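Local coordinates for protein polyprenyl synthetase (Zymomonas mobilis subsp. mobilis, PDB 4KKM) that probably catalyses prenyl transfer as a metal-dependent farnesyl or longer-chain prenyl diphosphate synthase of isoprenoid biosynthesis, at residues B[143-151]-B[161-169]. Numbering follows the deposited sequence.
Sequences ALAFEILSE and RLELIQALA
L168 reaches across to helix 131-150, where its CD2 methyl touches both the ring of F146 and the side chain of L149. CD2 sits over one face of the ring, off centre toward the rim. This is a CH-pi contact, 4.2 Å from L168 CD2 to the centroid of the F146 ring. The same methyl meets L149 CD1 at 3.6 Å and A145 CB at 3.9 Å. The torsion of L168 sends the branch across: CG is anti to the backbone N (chi1 -174°). The CE1 edge of the F146 ring points at helix 158-172. I165 O and A169 N lie at this edge, close to the ring plane, and A169 CB is 3.8 Å from F146 CE1. I165 splits its branches. CG2 approaches F146 CD1, CG1 rests on L149 CB at 3.7 Å, and CD1 reaches the backbone of S150. L149 CD1 also borders L164.

R161 closes the end near the connecting loop. Its CG and CD lie against the carbonyl oxygens of L149, S150 and E151, and the bend at chi3 (-80°) then turns the guanidinium to S150 O. R161 NH1 gives S150 O a fairly straight hydrogen bond of 3.0 Å (N-H...O 161°). S150 O lies in the guanidinium plane, and NH2 bonds to T156 O of the loop. From helix 158-172, R161 thus links the backbone of S150 to that of T156. S150 OG donates a hydrogen bond back to E147 O, 2.7 Å away.

Helix 87-109 covers A145 and L168, and helix 208-221 covers L164 and L168. F146 stacks on F146 of the second subunit, so the two helices also form part of the dimer interface. The axes of 143-150 and 161-169 come within 9.4 Å and run nearly antiparallel. This is an antiparallel helical hairpin within the all-alpha fold of trans-isoprenyl diphosphate synthases, away from the calcium site.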
loop_
_atom_site.group_PDB
_atom_site.type_symbol
_atom_site.label_atom_id
_atom_site.label_comp_id
_atom_site.label_asym_id
_atom_site.label_seq_id
_atom_site.Cartn_x
_atom_site.Cartn_y
_atom_site.Cartn_z
ATOM N N ALA B 143 -3.095 -0.154 -2.181
ATOM C CA ALA B 143 -3.542 1.235 -2.215
ATOM C C ALA B 143 -5.050 1.324 -1.978
ATOM O O ALA B 143 -5.523 2.207 -1.264
ATOM C CB ALA B 143 -3.178 1.886 -3.552
ATOM N N LEU B 144 -5.794 0.393 -2.571
ATOM C CA LEU B 144 -7.257 0.413 -2.479
ATOM C C LEU B 144 -7.741 0.285 -1.032
ATOM O O LEU B 144 -8.739 0.906 -0.647
ATOM C CB LEU B 144 -7.873 -0.695 -3.342
ATOM C CG LEU B 144 -9.400 -0.676 -3.431
ATOM C CD1 LEU B 144 -9.879 0.649 -4.024
ATOM C CD2 LEU B 144 -9.902 -1.854 -4.255
ATOM N N ALA B 145 -7.033 -0.510 -0.231
ATOM C CA ALA B 145 -7.405 -0.693 1.172
ATOM C C ALA B 145 -7.496 0.649 1.891
ATOM O O ALA B 145 -8.421 0.896 2.672
ATOM C CB ALA B 145 -6.393 -1.591 1.885
ATOM N N PHE B 146 -6.527 1.518 1.619
ATOM C CA PHE B 146 -6.449 2.802 2.313
ATOM C C PHE B 146 -7.445 3.804 1.752
ATOM O O PHE B 146 -8.000 4.620 2.498
ATOM C CB PHE B 146 -5.014 3.340 2.304
ATOM C CG PHE B 146 -4.065 2.479 3.077
ATOM C CD1 PHE B 146 -4.020 2.549 4.465
ATOM C CD2 PHE B 146 -3.256 1.561 2.429
ATOM C CE1 PHE B 146 -3.166 1.729 5.189
ATOM C CE2 PHE B 146 -2.402 0.739 3.146
ATOM C CZ PHE B 146 -2.353 0.826 4.529
ATOM N N GLU B 147 -7.690 3.730 0.444
ATOM C CA GLU B 147 -8.749 4.536 -0.158
ATOM C C GLU B 147 -10.092 4.222 0.490
ATOM O O GLU B 147 -10.850 5.131 0.830
ATOM C CB GLU B 147 -8.843 4.323 -1.677
ATOM C CG GLU B 147 -9.810 5.311 -2.335
ATOM C CD GLU B 147 -9.983 5.093 -3.826
ATOM O OE1 GLU B 147 -9.174 4.353 -4.425
ATOM O OE2 GLU B 147 -10.933 5.667 -4.402
ATOM N N ILE B 148 -10.377 2.934 0.670
ATOM C CA ILE B 148 -11.649 2.507 1.258
ATOM C C ILE B 148 -11.813 3.043 2.679
ATOM O O ILE B 148 -12.861 3.592 3.031
ATOM C CB ILE B 148 -11.775 0.963 1.278
ATOM C CG1 ILE B 148 -11.873 0.400 -0.144
ATOM C CG2 ILE B 148 -12.987 0.520 2.106
ATOM C CD1 ILE B 148 -11.591 -1.097 -0.214
ATOM N N LEU B 149 -10.771 2.898 3.493
ATOM C CA LEU B 149 -10.838 3.333 4.890
ATOM C C LEU B 149 -10.978 4.843 5.046
ATOM O O LEU B 149 -11.471 5.326 6.068
ATOM C CB LEU B 149 -9.610 2.865 5.670
ATOM C CG LEU B 149 -9.524 1.376 6.008
ATOM C CD1 LEU B 149 -8.281 1.105 6.843
ATOM C CD2 LEU B 149 -10.783 0.935 6.757
ATOM N N SER B 150 -10.536 5.587 4.039
ATOM C CA SER B 150 -10.532 7.044 4.125
ATOM C C SER B 150 -11.922 7.655 3.928
ATOM O O SER B 150 -12.181 8.771 4.379
ATOM C CB SER B 150 -9.557 7.638 3.103
ATOM O OG SER B 150 -10.112 7.591 1.800
ATOM N N GLU B 151 -12.809 6.923 3.261
ATOM C CA GLU B 151 -14.119 7.457 2.873
ATOM C C GLU B 151 -15.107 7.637 4.029
ATOM O O GLU B 151 -15.111 6.873 4.994
ATOM C CB GLU B 151 -14.751 6.588 1.787
ATOM C CG GLU B 151 -13.926 6.480 0.523
ATOM C CD GLU B 151 -14.676 5.775 -0.588
ATOM O OE1 GLU B 151 -15.580 4.974 -0.277
ATOM O OE2 GLU B 151 -14.372 6.035 -1.769
ATOM N N ARG B 161 -11.770 6.953 11.408
ATOM C CA ARG B 161 -11.128 6.620 10.138
ATOM C C ARG B 161 -9.608 6.688 10.216
ATOM O O ARG B 161 -8.921 5.806 9.708
ATOM C CB ARG B 161 -11.652 7.517 9.010
ATOM C CG ARG B 161 -12.966 7.040 8.415
ATOM C CD ARG B 161 -13.487 8.006 7.373
ATOM N NE ARG B 161 -14.160 9.143 7.990
ATOM C CZ ARG B 161 -14.363 10.308 7.386
ATOM N NH1 ARG B 161 -13.929 10.495 6.146
ATOM N NH2 ARG B 161 -14.989 11.288 8.026
ATOM N N LEU B 162 -9.082 7.738 10.843
ATOM C CA LEU B 162 -7.639 7.864 11.034
ATOM C C LEU B 162 -7.055 6.734 11.886
ATOM O O LEU B 162 -5.978 6.219 11.587
ATOM C CB LEU B 162 -7.287 9.212 11.668
ATOM C CG LEU B 162 -7.209 10.399 10.710
ATOM C CD1 LEU B 162 -6.752 11.644 11.448
ATOM C CD2 LEU B 162 -6.270 10.090 9.561
ATOM N N GLU B 163 -7.752 6.371 12.958
ATOM C CA GLU B 163 -7.296 5.279 13.814
ATOM C C GLU B 163 -7.234 3.968 13.033
ATOM O O GLU B 163 -6.297 3.181 13.196
ATOM C CB GLU B 163 -8.188 5.132 15.053
ATOM C CG GLU B 163 -8.007 6.246 16.083
ATOM C CD GLU B 163 -8.984 6.150 17.248
ATOM O OE1 GLU B 163 -9.277 5.022 17.691
ATOM O OE2 GLU B 163 -9.466 7.204 17.713
ATOM N N LEU B 164 -8.232 3.740 12.182
ATOM C CA LEU B 164 -8.259 2.540 11.345
ATOM C C LEU B 164 -7.089 2.544 10.369
ATOM O O LEU B 164 -6.383 1.541 10.221
ATOM C CB LEU B 164 -9.587 2.436 10.581
ATOM C CG LEU B 164 -10.830 2.173 11.440
ATOM C CD1 LEU B 164 -12.084 2.322 10.601
ATOM C CD2 LEU B 164 -10.762 0.773 12.049
ATOM N N ILE B 165 -6.891 3.678 9.705
ATOM C CA ILE B 165 -5.804 3.825 8.741
ATOM C C ILE B 165 -4.425 3.625 9.381
ATOM O O ILE B 165 -3.597 2.872 8.864
ATOM C CB ILE B 165 -5.874 5.191 8.031
ATOM C CG1 ILE B 165 -7.084 5.230 7.088
ATOM C CG2 ILE B 165 -4.594 5.453 7.261
ATOM C CD1 ILE B 165 -7.523 6.627 6.698
ATOM N N GLN B 166 -4.172 4.290 10.504
ATOM C CA GLN B 166 -2.899 4.086 11.191
ATOM C C GLN B 166 -2.696 2.626 11.589
ATOM O O GLN B 166 -1.624 2.055 11.369
ATOM C CB GLN B 166 -2.777 4.977 12.431
ATOM C CG GLN B 166 -1.486 4.726 13.188
ATOM C CD GLN B 166 -1.051 5.905 14.036
ATOM O OE1 GLN B 166 -1.880 6.610 14.613
ATOM N NE2 GLN B 166 0.258 6.129 14.107
ATOM N N ALA B 167 -3.732 2.025 12.166
ATOM C CA ALA B 167 -3.667 0.623 12.578
ATOM C C ALA B 167 -3.419 -0.298 11.391
ATOM O O ALA B 167 -2.616 -1.221 11.476
ATOM C CB ALA B 167 -4.943 0.215 13.312
ATOM N N LEU B 168 -4.109 -0.056 10.277
ATOM C CA LEU B 168 -3.896 -0.890 9.102
ATOM C C LEU B 168 -2.471 -0.767 8.539
ATOM O O LEU B 168 -1.857 -1.772 8.169
ATOM C CB LEU B 168 -4.926 -0.588 8.014
ATOM C CG LEU B 168 -4.816 -1.552 6.825
ATOM C CD1 LEU B 168 -5.127 -2.976 7.279
ATOM C CD2 LEU B 168 -5.711 -1.132 5.666
ATOM N N ALA B 169 -1.942 0.455 8.475
ATOM C CA ALA B 169 -0.614 0.671 7.892
ATOM C C ALA B 169 0.465 -0.007 8.723
ATOM O O ALA B 169 1.401 -0.607 8.187
ATOM C CB ALA B 169 -0.314 2.164 7.731
#